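Local coordinates for protein 2-dehydropantoate 2-reductase (Porphyromonas gingivalis, PDB 2QYT) that probably catalyses the NADPH-dependent reduction of 2-dehydropantoate (ketopantoate) to (R)-pantoate in pantothenate biosynthesis, at residues I198-M203 against V253-D258; D85-C90 against P105-N110; V290-E295 against R306-L311; E50-R53 against G57-V60. One frame throughout, in Å; residues are numbered along the deposited sequence. Where two conformers were deposited one is given.

Contact 1 (I198-M203 against V253-D258); sequences IMKKFM and VQQLLD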
loop_
_atom_site.group_PDB
_atom_site.type_symbol
_atom_site.label_atom_id
_atom_site.label_comp_id
_atom_site.label_asym_id
_atom_site.label_seq_id
_atom_site.Cartn_x
_atom_site.Cartn_y
_atom_site.Cartn_z
ATOM N N ILE A 198 -6.701 6.695 -3.011
ATOM C CA ILE A 198 -6.236 5.557 -3.778
ATOM C C ILE A 198 -5.982 5.865 -5.264
ATOM O O ILE A 198 -4.948 5.445 -5.804
ATOM C CB ILE A 198 -7.250 4.403 -3.693
ATOM C CG1 ILE A 198 -7.451 3.975 -2.239
ATOM C CG2 ILE A 198 -6.814 3.203 -4.561
ATOM C CD1 ILE A 198 -6.502 3.033 -1.805
HETATM N N MSE A 199 -6.941 6.485 -5.955
HETATM C CA MSE A 199 -6.697 6.865 -7.360
HETATM C C MSE A 199 -5.610 7.924 -7.431
HETATM O O MSE A 199 -4.749 7.869 -8.302
HETATM C CB MSE A 199 -7.974 7.295 -8.107
HETATM C CG MSE A 199 -8.690 8.549 -7.608
HETATM SE SE MSE A 199 -9.798 9.435 -8.990
HETATM C CE MSE A 199 -8.639 10.910 -9.405
ATOM N N LYS A 200 -5.633 8.872 -6.494
ATOM C CA LYS A 200 -4.623 9.926 -6.480
ATOM C C LYS A 200 -3.199 9.356 -6.404
ATOM O O LYS A 200 -2.341 9.729 -7.209
ATOM C CB LYS A 200 -4.896 10.959 -5.370
ATOM C CG LYS A 200 -4.167 12.286 -5.530
ATOM C CD LYS A 200 -4.154 13.075 -4.214
ATOM C CE LYS A 200 -3.013 12.636 -3.271
ATOM N NZ LYS A 200 -3.466 12.394 -1.865
ATOM N N LYS A 201 -2.974 8.422 -5.473
ATOM C CA LYS A 201 -1.696 7.719 -5.362
ATOM C C LYS A 201 -1.334 6.983 -6.661
ATOM O O LYS A 201 -0.209 7.113 -7.153
ATOM C CB LYS A 201 -1.734 6.729 -4.185
ATOM C CG LYS A 201 -0.526 5.804 -4.064
ATOM C CD LYS A 201 0.441 6.278 -3.014
ATOM C CE LYS A 201 1.864 5.799 -3.278
ATOM N NZ LYS A 201 2.026 4.456 -2.707
ATOM N N PHE A 202 -2.279 6.217 -7.203
ATOM C CA PHE A 202 -2.024 5.390 -8.384
ATOM C C PHE A 202 -1.705 6.204 -9.658
ATOM O O PHE A 202 -0.836 5.839 -10.438
ATOM C CB PHE A 202 -3.181 4.409 -8.662
ATOM C CG PHE A 202 -2.984 3.616 -9.924
ATOM C CD1 PHE A 202 -2.185 2.454 -9.915
ATOM C CD2 PHE A 202 -3.534 4.052 -11.127
ATOM C CE1 PHE A 202 -1.966 1.718 -11.068
ATOM C CE2 PHE A 202 -3.307 3.347 -12.302
ATOM C CZ PHE A 202 -2.529 2.174 -12.276
HETATM N N MSE A 203 -2.441 7.287 -9.873
HETATM C CA MSE A 203 -2.225 8.162 -11.026
HETATM C C MSE A 203 -0.805 8.746 -11.034
HETATM O O MSE A 203 -0.120 8.670 -12.056
HETATM C CB MSE A 203 -3.273 9.264 -11.062
HETATM C CG MSE A 203 -4.661 8.813 -11.479
HETATM SE SE MSE A 203 -5.994 10.251 -11.243
HETATM C CE MSE A 203 -5.178 11.183 -9.748
ATOM N N VAL A 253 -5.488 16.963 -12.744
ATOM C CA VAL A 253 -4.310 16.999 -13.628
ATOM C C VAL A 253 -3.282 18.005 -13.103
ATOM O O VAL A 253 -2.099 17.686 -12.982
ATOM C CB VAL A 253 -4.710 17.391 -15.080
ATOM C CG1 VAL A 253 -3.483 17.640 -15.944
ATOM C CG2 VAL A 253 -5.596 16.322 -15.710
ATOM N N GLN A 254 -3.759 19.210 -12.785
ATOM C CA GLN A 254 -2.937 20.278 -12.218
ATOM C C GLN A 254 -2.377 19.935 -10.831
ATOM O O GLN A 254 -1.190 20.139 -10.565
ATOM C CB GLN A 254 -3.730 21.596 -12.170
ATOM C CG GLN A 254 -4.295 22.058 -13.524
ATOM C CD GLN A 254 -3.230 22.193 -14.613
ATOM O OE1 GLN A 254 -2.120 22.665 -14.360
ATOM N NE2 GLN A 254 -3.568 21.775 -15.834
ATOM N N GLN A 255 -3.241 19.414 -9.959
ATOM C CA GLN A 255 -2.866 19.003 -8.605
ATOM C C GLN A 255 -1.748 17.964 -8.660
ATOM O O GLN A 255 -0.740 18.096 -7.956
ATOM C CB GLN A 255 -4.083 18.431 -7.873
ATOM C CG GLN A 255 -4.042 18.532 -6.360
ATOM C CD GLN A 255 -5.377 18.168 -5.725
ATOM O OE1 GLN A 255 -5.724 16.984 -5.585
ATOM N NE2 GLN A 255 -6.133 19.189 -5.333
ATOM N N LEU A 256 -1.940 16.943 -9.504
ATOM C CA LEU A 256 -0.914 15.944 -9.793
ATOM C C LEU A 256 0.351 16.557 -10.393
ATOM O O LEU A 256 1.464 16.227 -9.973
ATOM C CB LEU A 256 -1.447 14.854 -10.741
ATOM C CG LEU A 256 -2.601 13.898 -10.396
ATOM C CD1 LEU A 256 -2.757 12.863 -11.508
ATOM C CD2 LEU A 256 -2.434 13.228 -9.048
ATOM N N LEU A 257 0.164 17.444 -11.375
ATOM C CA LEU A 257 1.268 18.091 -12.092
ATOM C C LEU A 257 2.268 18.781 -11.158
ATOM O O LEU A 257 3.475 18.551 -11.257
ATOM C CB LEU A 257 0.729 19.115 -13.109
ATOM C CG LEU A 257 1.469 19.542 -14.390
ATOM C CD1 LEU A 257 1.105 20.997 -14.703
ATOM C CD2 LEU A 257 2.995 19.380 -14.359
ATOM N N ASP A 258 1.762 19.623 -10.257
ATOM C CA ASP A 258 2.624 20.442 -9.409
ATOM C C ASP A 258 3.471 19.617 -8.435
ATOM O O ASP A 258 4.644 19.932 -8.209
ATOM C CB ASP A 258 1.806 21.495 -8.663
ATOM C CG ASP A 258 2.619 22.719 -8.328
ATOM O OD1 ASP A 258 2.910 22.928 -7.132
ATOM O OD2 ASP A 258 2.986 23.463 -9.264
#
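Met203 and Leu256 make the closest meeting between 198-203 and 253-258. Met203 is modelled as selenomethionine. Its methyl CE sits against both branches of Leu256, 3.4 Å from CD1 and 3.5 Å from CD2. Both distances are tighter than usual for carbon pairs. CD1 of Leu256 also lies 3.7 Å from CB of Met203, so the leucine tip rests along the base and end of the bent chain. The two side chains run at about a right angle. The bend comes at the last torsion of Met203: chi3 is -30°, well short of a staggered value, and it folds CE back over the leucine.

Lys200 adds the second part. Its CG is 4.0 Å from CD2 of Leu256. CG stands anti to the backbone N (chi1 -163°), and the stem passes beside the leucine while the chain bends further out. CD of Lys200 comes within 4.4 Å of OE1 of Gln255, an exposed residue at the border of the contact. No hydrogen bond joins the two segments.

The backbones stay well apart. The axes of the two short helical segments approach to 11.0 Å and cross at -53°, so side chains fill the gap. Behind this layer, Met203 also packs on Val237 of helix 227-244, and Leu256 on Met204. Lys201, on the far side of its helix, is held by Asn118 and the carbonyl of Val140.

The adhesion is apolar and local. The Leu256 fork is pressed by the Met203 methyl and flanked more loosely by the Lys200 stem, joining two helices of the C-terminal helical region.

Contact 2 (D85-C90 against P105-N110); sequences DYILFC and PMIGQN. With EDO (1,2-ethanediol), chain G.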
loop_
_atom_site.group_PDB
_atom_site.type_symbol
_atom_site.label_atom_id
_atom_site.label_comp_id
_atom_site.label_asym_id
_atom_site.label_seq_id
_atom_site.Cartn_x
_atom_site.Cartn_y
_atom_site.Cartn_z
ATOM N N ASP A 85 -7.885 -9.641 14.285
ATOM C CA ASP A 85 -8.832 -8.563 13.985
ATOM C C ASP A 85 -8.533 -7.790 12.670
ATOM O O ASP A 85 -9.463 -7.380 11.985
ATOM C CB ASP A 85 -8.970 -7.655 15.219
ATOM C CG ASP A 85 -9.439 -8.445 16.423
ATOM O OD1 ASP A 85 -10.543 -8.964 16.353
ATOM O OD2 ASP A 85 -8.703 -8.622 17.403
ATOM N N TYR A 86 -7.247 -7.620 12.371
ATOM C CA TYR A 86 -6.761 -6.829 11.221
ATOM C C TYR A 86 -5.615 -7.570 10.599
ATOM O O TYR A 86 -4.741 -8.041 11.293
ATOM C CB TYR A 86 -6.316 -5.423 11.642
ATOM C CG TYR A 86 -7.394 -4.674 12.423
ATOM C CD1 TYR A 86 -7.339 -4.563 13.837
ATOM C CD2 TYR A 86 -8.483 -4.088 11.757
ATOM C CE1 TYR A 86 -8.353 -3.857 14.551
ATOM C CE2 TYR A 86 -9.519 -3.392 12.485
ATOM C CZ TYR A 86 -9.428 -3.278 13.850
ATOM O OH TYR A 86 -10.420 -2.571 14.495
ATOM N N ILE A 87 -5.705 -7.751 9.291
ATOM C CA ILE A 87 -4.585 -8.162 8.504
ATOM C C ILE A 87 -4.154 -6.985 7.628
ATOM O O ILE A 87 -4.932 -6.462 6.809
ATOM C CB ILE A 87 -4.914 -9.362 7.603
ATOM C CG1 ILE A 87 -5.322 -10.567 8.457
ATOM C CG2 ILE A 87 -3.707 -9.681 6.651
ATOM C CD1 ILE A 87 -6.024 -11.702 7.651
ATOM N N LEU A 88 -2.891 -6.594 7.798
ATOM C CA LEU A 88 -2.222 -5.630 6.903
ATOM C C LEU A 88 -1.508 -6.459 5.835
ATOM O O LEU A 88 -0.599 -7.255 6.151
ATOM C CB LEU A 88 -1.200 -4.833 7.740
ATOM C CG LEU A 88 -1.592 -3.488 8.327
ATOM C CD1 LEU A 88 -2.977 -3.386 8.863
ATOM C CD2 LEU A 88 -0.500 -2.943 9.319
ATOM N N PHE A 89 -1.982 -6.338 4.604
ATOM C CA PHE A 89 -1.553 -7.201 3.514
ATOM C C PHE A 89 -0.514 -6.382 2.752
ATOM O O PHE A 89 -0.838 -5.390 2.137
ATOM C CB PHE A 89 -2.778 -7.582 2.647
ATOM C CG PHE A 89 -2.480 -8.592 1.563
ATOM C CD1 PHE A 89 -2.535 -9.961 1.836
ATOM C CD2 PHE A 89 -2.142 -8.168 0.269
ATOM C CE1 PHE A 89 -2.267 -10.908 0.841
ATOM C CE2 PHE A 89 -1.848 -9.116 -0.764
ATOM C CZ PHE A 89 -1.934 -10.490 -0.463
ATOM N N CYS A 90 0.742 -6.808 2.830
ATOM C CA CYS A 90 1.904 -6.029 2.415
ATOM C C CYS A 90 2.882 -6.836 1.572
ATOM O O CYS A 90 4.071 -6.545 1.543
ATOM C CB CYS A 90 2.617 -5.455 3.657
ATOM S SG CYS A 90 1.506 -4.461 4.723
ATOM N N PRO A 105 -6.216 -18.830 6.876
ATOM C CA PRO A 105 -6.157 -19.249 8.290
ATOM C C PRO A 105 -6.167 -18.104 9.301
ATOM O O PRO A 105 -6.409 -18.345 10.465
ATOM C CB PRO A 105 -4.851 -20.060 8.371
ATOM C CG PRO A 105 -4.644 -20.588 7.014
ATOM C CD PRO A 105 -5.102 -19.405 6.107
HETATM N N MSE A 106 -5.935 -16.866 8.871
HETATM C CA MSE A 106 -6.021 -15.761 9.787
HETATM C C MSE A 106 -7.356 -15.031 9.770
HETATM O O MSE A 106 -7.551 -14.099 10.530
HETATM C CB MSE A 106 -4.845 -14.774 9.591
HETATM C CG MSE A 106 -3.480 -15.463 9.844
HETATM SE SE MSE A 106 -2.006 -14.253 9.672
HETATM C CE MSE A 106 -2.212 -13.821 7.747
ATOM N N ILE A 107 -8.268 -15.445 8.903
ATOM C CA ILE A 107 -9.494 -14.699 8.721
ATOM C C ILE A 107 -10.560 -15.355 9.563
ATOM O O ILE A 107 -10.857 -16.553 9.389
ATOM C CB ILE A 107 -9.923 -14.639 7.208
ATOM C CG1 ILE A 107 -8.910 -13.808 6.419
ATOM C CG2 ILE A 107 -11.343 -14.088 7.043
ATOM C CD1 ILE A 107 -9.154 -13.849 4.937
ATOM N N GLY A 108 -11.116 -14.593 10.501
ATOM C CA GLY A 108 -12.238 -15.115 11.257
ATOM C C GLY A 108 -13.378 -14.146 11.046
ATOM O O GLY A 108 -13.362 -13.397 10.051
ATOM N N GLN A 109 -14.307 -14.143 12.014
ATOM C CA GLN A 109 -15.555 -13.360 12.041
ATOM C C GLN A 109 -15.319 -11.884 11.924
ATOM O O GLN A 109 -15.877 -11.239 11.039
ATOM C CB GLN A 109 -16.392 -13.645 13.319
ATOM C CG GLN A 109 -17.150 -12.391 13.898
ATOM C CD GLN A 109 -18.257 -12.679 14.955
ATOM O OE1 GLN A 109 -18.173 -13.626 15.765
ATOM N NE2 GLN A 109 -19.291 -11.826 14.957
ATOM N N ASN A 110 -14.466 -11.360 12.783
ATOM C CA ASN A 110 -14.258 -9.927 12.850
ATOM C C ASN A 110 -13.222 -9.360 11.897
ATOM O O ASN A 110 -13.045 -8.127 11.846
ATOM C CB ASN A 110 -13.905 -9.526 14.290
ATOM C CG ASN A 110 -15.022 -9.874 15.284
ATOM O OD1 ASN A 110 -16.220 -9.649 15.000
ATOM N ND2 ASN A 110 -14.645 -10.435 16.439
HETATM C C1 EDO G . 5.885 -4.101 1.952
HETATM O O1 EDO G . 6.044 -5.061 2.998
HETATM C C2 EDO G . 7.156 -3.953 1.114
HETATM O O2 EDO G . 7.252 -2.587 0.731
HETATM O O HOH W 1 -11.674 -6.051 13.190
#
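Ile87 extends CG1 anti to its carbonyl carbon (chi1 -61°) and keeps CD1 extended (chi2 165°), which carries this methyl to Met106 and Ile107. CD1 lies 3.8 Å from CB of Met106 and 3.8 Å from CG1 of Ile107. The Ile87 and Ile107 side chains cross at about a right angle. Met106, a selenomethionine, packs further on Ala12, Pro78 and Val81.

At the other end Asp85 and Asn110 lie side by side and point the same way. Their carboxylate and amide planes are 27° apart, and OD1 of Asp85 is 4.0 Å from CB of Asn110. OD2 accepts a hydrogen bond from the backbone N of Lys10. A water lies 2.8 Å from Asp85 O and 2.8 Å from Asn110 O, in reach to donate to either.

Beyond the strand, O1 of an ethanediol lies 2.9 Å from Cys90 O.

In sequence the segments flank helix 96-103. This is the beta-alpha-beta crossover from strand 86-89 to its parallel neighbour 111-115 in the Rossmann-type sheet.

No direct hydrogen bond spans the segments. Apolar contact secures the middle, while a water sits between two carbonyls that could not bond to each other.

Contact 3 (V290-E295 against R306-L311); sequences VVREAE and RMYREL. With SO4 (sulfate ion), chain D.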
loop_
_atom_site.group_PDB
_atom_site.type_symbol
_atom_site.label_atom_id
_atom_site.label_comp_id
_atom_site.label_asym_id
_atom_site.label_seq_id
_atom_site.Cartn_x
_atom_site.Cartn_y
_atom_site.Cartn_z
ATOM N N VAL A 290 -3.890 0.612 -17.050
ATOM C CA VAL A 290 -4.382 1.831 -17.699
ATOM C C VAL A 290 -4.817 1.590 -19.154
ATOM O O VAL A 290 -5.974 1.856 -19.511
ATOM C CB VAL A 290 -3.314 2.989 -17.626
ATOM C CG1 VAL A 290 -3.949 4.330 -17.956
ATOM C CG2 VAL A 290 -2.682 3.058 -16.250
ATOM N N VAL A 291 -3.919 1.041 -19.979
ATOM C CA VAL A 291 -4.247 0.681 -21.364
ATOM C C VAL A 291 -5.523 -0.188 -21.471
ATOM O O VAL A 291 -6.421 0.061 -22.296
ATOM C CB VAL A 291 -3.040 -0.048 -22.051
ATOM C CG1 VAL A 291 -3.446 -0.673 -23.397
ATOM C CG2 VAL A 291 -1.850 0.912 -22.225
ATOM N N ARG A 292 -5.602 -1.214 -20.632
ATOM C CA ARG A 292 -6.697 -2.141 -20.730
ATOM C C ARG A 292 -8.008 -1.617 -20.176
ATOM O O ARG A 292 -9.074 -1.888 -20.737
ATOM C CB ARG A 292 -6.308 -3.473 -20.124
ATOM C CG ARG A 292 -5.507 -4.318 -21.099
ATOM C CD ARG A 292 -5.245 -5.704 -20.546
ATOM N NE ARG A 292 -3.806 -5.940 -20.480
ATOM C CZ ARG A 292 -3.026 -5.585 -19.452
ATOM N NH1 ARG A 292 -3.527 -4.994 -18.358
ATOM N NH2 ARG A 292 -1.735 -5.838 -19.517
ATOM N N GLU A 293 -7.940 -0.861 -19.090
ATOM C CA GLU A 293 -9.133 -0.229 -18.539
ATOM C C GLU A 293 -9.814 0.733 -19.537
ATOM O O GLU A 293 -11.046 0.671 -19.720
ATOM C CB GLU A 293 -8.815 0.435 -17.198
ATOM C CG GLU A 293 -9.968 0.500 -16.220
ATOM C CD GLU A 293 -10.628 -0.840 -16.042
ATOM O OE1 GLU A 293 -9.907 -1.864 -15.950
ATOM O OE2 GLU A 293 -11.882 -0.873 -16.043
ATOM N N ALA A 294 -9.010 1.582 -20.208
ATOM C CA ALA A 294 -9.508 2.425 -21.323
ATOM C C ALA A 294 -10.089 1.658 -22.535
ATOM O O ALA A 294 -11.086 2.095 -23.123
ATOM C CB ALA A 294 -8.432 3.413 -21.777
ATOM N N GLU A 295 -9.461 0.546 -22.928
ATOM C CA GLU A 295 -10.098 -0.403 -23.861
ATOM C C GLU A 295 -11.570 -0.619 -23.517
ATOM O O GLU A 295 -12.446 -0.640 -24.434
ATOM C CB GLU A 295 -9.428 -1.784 -23.797
ATOM C CG GLU A 295 -8.819 -2.323 -25.120
ATOM C CD GLU A 295 -7.431 -2.905 -24.823
ATOM O OE1 GLU A 295 -7.419 -4.042 -24.172
ATOM O OE2 GLU A 295 -6.348 -2.211 -25.194
ATOM N N ARG A 306 1.387 4.205 -26.770
ATOM C CA ARG A 306 2.722 4.344 -27.359
ATOM C C ARG A 306 3.771 3.894 -26.338
ATOM O O ARG A 306 4.676 3.135 -26.668
ATOM C CB ARG A 306 2.984 5.802 -27.789
ATOM C CG ARG A 306 4.143 5.991 -28.774
ATOM C CD ARG A 306 5.142 7.089 -28.337
ATOM N NE ARG A 306 4.733 8.467 -28.655
ATOM C CZ ARG A 306 5.493 9.557 -28.473
ATOM N NH1 ARG A 306 6.726 9.462 -27.977
ATOM N NH2 ARG A 306 5.020 10.759 -28.789
HETATM N N MSE A 307 3.613 4.349 -25.098
HETATM C CA MSE A 307 4.564 4.089 -24.005
HETATM C C MSE A 307 4.605 2.609 -23.566
HETATM O O MSE A 307 5.686 2.026 -23.419
HETATM C CB MSE A 307 4.237 5.010 -22.812
HETATM C CG MSE A 307 5.425 5.771 -22.206
HETATM SE SE MSE A 307 5.162 7.726 -22.127
HETATM C CE MSE A 307 6.839 8.319 -21.381
ATOM N N TYR A 308 3.428 2.013 -23.367
ATOM C CA TYR A 308 3.303 0.612 -22.947
ATOM C C TYR A 308 3.877 -0.331 -23.995
ATOM O O TYR A 308 4.849 -1.042 -23.741
ATOM C CB TYR A 308 1.830 0.256 -22.658
ATOM C CG TYR A 308 1.595 -1.216 -22.377
ATOM C CD1 TYR A 308 1.831 -1.749 -21.107
ATOM C CD2 TYR A 308 1.146 -2.082 -23.382
ATOM C CE1 TYR A 308 1.634 -3.096 -20.848
ATOM C CE2 TYR A 308 0.942 -3.435 -23.125
ATOM C CZ TYR A 308 1.186 -3.932 -21.855
ATOM O OH TYR A 308 0.986 -5.265 -21.582
ATOM N N ARG A 309 3.259 -0.301 -25.175
ATOM C CA ARG A 309 3.587 -1.169 -26.298
ATOM C C ARG A 309 5.065 -1.105 -26.693
ATOM O O ARG A 309 5.703 -2.146 -26.892
ATOM C CB ARG A 309 2.688 -0.809 -27.493
ATOM C CG ARG A 309 2.879 -1.648 -28.755
ATOM C CD ARG A 309 1.685 -1.495 -29.691
ATOM N NE ARG A 309 1.752 -2.405 -30.836
ATOM C CZ ARG A 309 0.695 -2.843 -31.519
ATOM N NH1 ARG A 309 -0.534 -2.471 -31.179
ATOM N NH2 ARG A 309 0.867 -3.667 -32.545
ATOM N N GLU A 310 5.603 0.114 -26.783
ATOM C CA GLU A 310 6.928 0.342 -27.374
ATOM C C GLU A 310 8.115 0.327 -26.383
ATOM O O GLU A 310 9.245 0.704 -26.741
ATOM C CB GLU A 310 6.915 1.587 -28.273
ATOM C CG GLU A 310 6.103 1.389 -29.570
ATOM C CD GLU A 310 5.678 2.695 -30.240
ATOM O OE1 GLU A 310 4.866 2.630 -31.194
ATOM O OE2 GLU A 310 6.146 3.783 -29.819
ATOM N N LEU A 311 7.838 -0.110 -25.149
ATOM C CA LEU A 311 8.877 -0.662 -24.254
ATOM C C LEU A 311 8.461 -1.899 -23.429
ATOM O O LEU A 311 9.139 -2.272 -22.463
ATOM C CB LEU A 311 9.610 0.406 -23.422
ATOM C CG LEU A 311 11.088 0.490 -23.863
ATOM C CD1 LEU A 311 11.629 1.923 -23.904
ATOM C CD2 LEU A 311 11.996 -0.427 -23.028
HETATM S S SO4 D . 0.899 -6.142 -18.506
HETATM O O1 SO4 D . 0.390 -4.806 -18.804
HETATM O O2 SO4 D . 2.318 -6.258 -18.867
HETATM O O3 SO4 D . 0.730 -6.406 -17.063
HETATM O O4 SO4 D . 0.138 -7.086 -19.322
#
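The hydroxyl of Tyr308 donates a weak hydrogen bond to O1 of the sulfate, 2.9 Å from OH, and its neighbour across the contact is Arg292. NH2 of Arg292 lies 3.5 Å from Tyr308 OH. The modelled fit of arginine to sulfate is too close to be sound, with NH2 only 2.8 Å from the sulfur. Its details are therefore doubtful, as is the place of O1 at the edge of the tyrosine ring. Thr285 also hydrogen-bonds to the ion through OG1. The sulfate probably came from the crystallisation liquor.

At the base of the tyrosine side chain the contact is apolar. CG2 of Val291 is 3.8 Å from CB of Tyr308 and 4.1 Å from its CG. The valine and tyrosine side chains meet at about a right angle. CG of Tyr308 is anti to the backbone N (chi1 173°), which sends the ring across toward helix 288-296. The Arg292 chain bends at chi3 and brings its guanidinium to the same place.

The contact joins helix 288-296 to helix 302-309 on the surface of the C-terminal helical region. Tyr308 stands near the end of its helix, and Glu310 is the first residue to leave helical angles. The ring also packs on Glu284 and Thr287. The neighbouring Met307 is buried against helix 194-215.

The chemistry divides along the tyrosine: a valine methyl packs on its CB, while its hydroxyl and the Arg292 guanidinium face one anion. The ion would probably offset the positive charge of Arg292, though the doubtful geometry says little about how strongly.

Contact 4 (E50-R53 against G57-V60); sequences EAIR and GLRV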
loop_
_atom_site.group_PDB
_atom_site.type_symbol
_atom_site.label_atom_id
_atom_site.label_comp_id
_atom_site.label_asym_id
_atom_site.label_seq_id
_atom_site.Cartn_x
_atom_site.Cartn_y
_atom_site.Cartn_z
ATOM N N GLU A 50 14.577 -15.841 9.474
ATOM C CA GLU A 50 15.635 -16.357 10.363
ATOM C C GLU A 50 16.438 -15.273 11.119
ATOM O O GLU A 50 16.771 -15.465 12.304
ATOM C CB GLU A 50 16.547 -17.381 9.658
ATOM C CG GLU A 50 15.811 -18.761 9.431
ATOM C CD GLU A 50 15.079 -19.339 10.727
ATOM O OE1 GLU A 50 15.777 -19.487 11.784
ATOM O OE2 GLU A 50 13.821 -19.635 10.687
ATOM N N ALA A 51 16.736 -14.150 10.449
ATOM C CA ALA A 51 17.480 -13.058 11.068
ATOM C C ALA A 51 16.648 -12.368 12.163
ATOM O O ALA A 51 17.186 -11.942 13.186
ATOM C CB ALA A 51 17.887 -12.037 10.030
ATOM N N ILE A 52 15.356 -12.211 11.915
ATOM C CA ILE A 52 14.402 -11.669 12.901
ATOM C C ILE A 52 14.399 -12.569 14.133
ATOM O O ILE A 52 14.564 -12.052 15.227
ATOM C CB ILE A 52 13.006 -11.548 12.310
ATOM C CG1 ILE A 52 13.038 -10.490 11.191
ATOM C CG2 ILE A 52 11.962 -11.173 13.360
ATOM C CD1 ILE A 52 11.751 -10.352 10.470
ATOM N N ARG A 53 14.297 -13.893 13.952
ATOM C CA ARG A 53 14.226 -14.783 15.126
ATOM C C ARG A 53 15.528 -14.734 15.924
ATOM O O ARG A 53 15.505 -14.813 17.152
ATOM C CB ARG A 53 13.808 -16.247 14.782
ATOM C CG ARG A 53 12.470 -16.310 14.004
ATOM C CD ARG A 53 11.414 -17.357 14.416
ATOM N NE ARG A 53 11.370 -18.454 13.467
ATOM C CZ ARG A 53 10.302 -19.154 13.071
ATOM N NH1 ARG A 53 9.064 -18.943 13.521
ATOM N NH2 ARG A 53 10.514 -20.111 12.187
ATOM N N GLY A 57 13.949 -9.743 16.976
ATOM C CA GLY A 57 13.058 -8.683 16.530
ATOM C C GLY A 57 13.445 -8.159 15.174
ATOM O O GLY A 57 14.457 -8.577 14.624
ATOM N N LEU A 58 12.652 -7.224 14.667
ATOM C CA LEU A 58 12.941 -6.565 13.405
ATOM C C LEU A 58 13.579 -5.214 13.695
ATOM O O LEU A 58 13.036 -4.409 14.469
ATOM C CB LEU A 58 11.641 -6.344 12.586
ATOM C CG LEU A 58 11.733 -5.568 11.263
ATOM C CD1 LEU A 58 12.649 -6.244 10.247
ATOM C CD2 LEU A 58 10.322 -5.402 10.682
ATOM N N ARG A 59 14.717 -4.974 13.054
ATOM C CA ARG A 59 15.432 -3.702 13.155
ATOM C C ARG A 59 14.993 -2.655 12.111
ATOM O O ARG A 59 14.839 -2.973 10.926
ATOM C CB ARG A 59 16.948 -3.921 13.081
ATOM C CG ARG A 59 17.726 -2.636 13.371
ATOM C CD ARG A 59 19.211 -2.912 13.374
ATOM N NE ARG A 59 20.039 -1.705 13.580
ATOM C CZ ARG A 59 21.365 -1.686 13.483
ATOM N NH1 ARG A 59 22.028 -2.816 13.189
ATOM N NH2 ARG A 59 22.026 -0.539 13.689
ATOM N N VAL A 60 14.814 -1.402 12.564
ATOM C CA VAL A 60 14.425 -0.306 11.688
ATOM C C VAL A 60 15.381 0.880 11.909
ATOM O O VAL A 60 15.606 1.309 13.056
ATOM C CB VAL A 60 12.956 0.137 11.923
ATOM C CG1 VAL A 60 12.591 1.252 10.948
ATOM C CG2 VAL A 60 12.011 -1.018 11.736
#
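This is a buried contact between neighbours in sequence, where helix 46-55 meets the start of strand 58-61. It joins backbone to backbone first and side chain to side chain second. Gly57 N donates to Ile52 O over 3.0 Å, but the bond is weak because it is bent to 125° at the hydrogen. A second link runs the other way. CA of Ile52 lies 3.5 Å from Gly57 O, with an angle of 151° at the hydrogen, a CA-H...O contact. The two backbones are close here, with Ile52 CA 4.9 Å from Gly57 CA.

The side chain of Ile52 closes over this pairing. Its CG2 is anti to the backbone N and sits 3.8 Å from both C and O of Gly57. Its CG1 branch takes the position beside the backbone N (chi1 -66°) and runs on to CD1, which lies 4.2 Å from CD1 of Leu58.

Leu16 touches both Ile52 and Leu58, and Val74 packs on Ile52 as well. Leu58 then pairs its backbone with Ala69 of strand 66-69.

The arrangement is a tight helix-to-strand connection in a Rossmann-type domain. The chain leaves helix 46-55, forms the antiparallel pair 58-61 and 66-69 in the mixed sheet, and then returns to the parallel sheet at strand 73-75.

In the fold
The contacts fall into two pairs. Contacts 2 and 4 belong to the N-terminal Rossmann-type region, with centres 22 Å apart. Contacts 1 and 3 belong to the C-terminal helical region. Their centres are 19 Å apart, and they touch where CE2 of Phe202 packs 4.0 Å from CG2 of Val290. Contact 2 comes within about 11 Å of contact 1 at the nearest atoms. Contacts 3 and 4 are the most distant pair, 41 Å between centres. The ethanediol beside contact 2, probably from the crystallisation liquor, is held by the amides of Gly17 and Gly20 in a glycine-rich segment resembling a Rossmann-type dinucleotide site, where the cofactor probably binds.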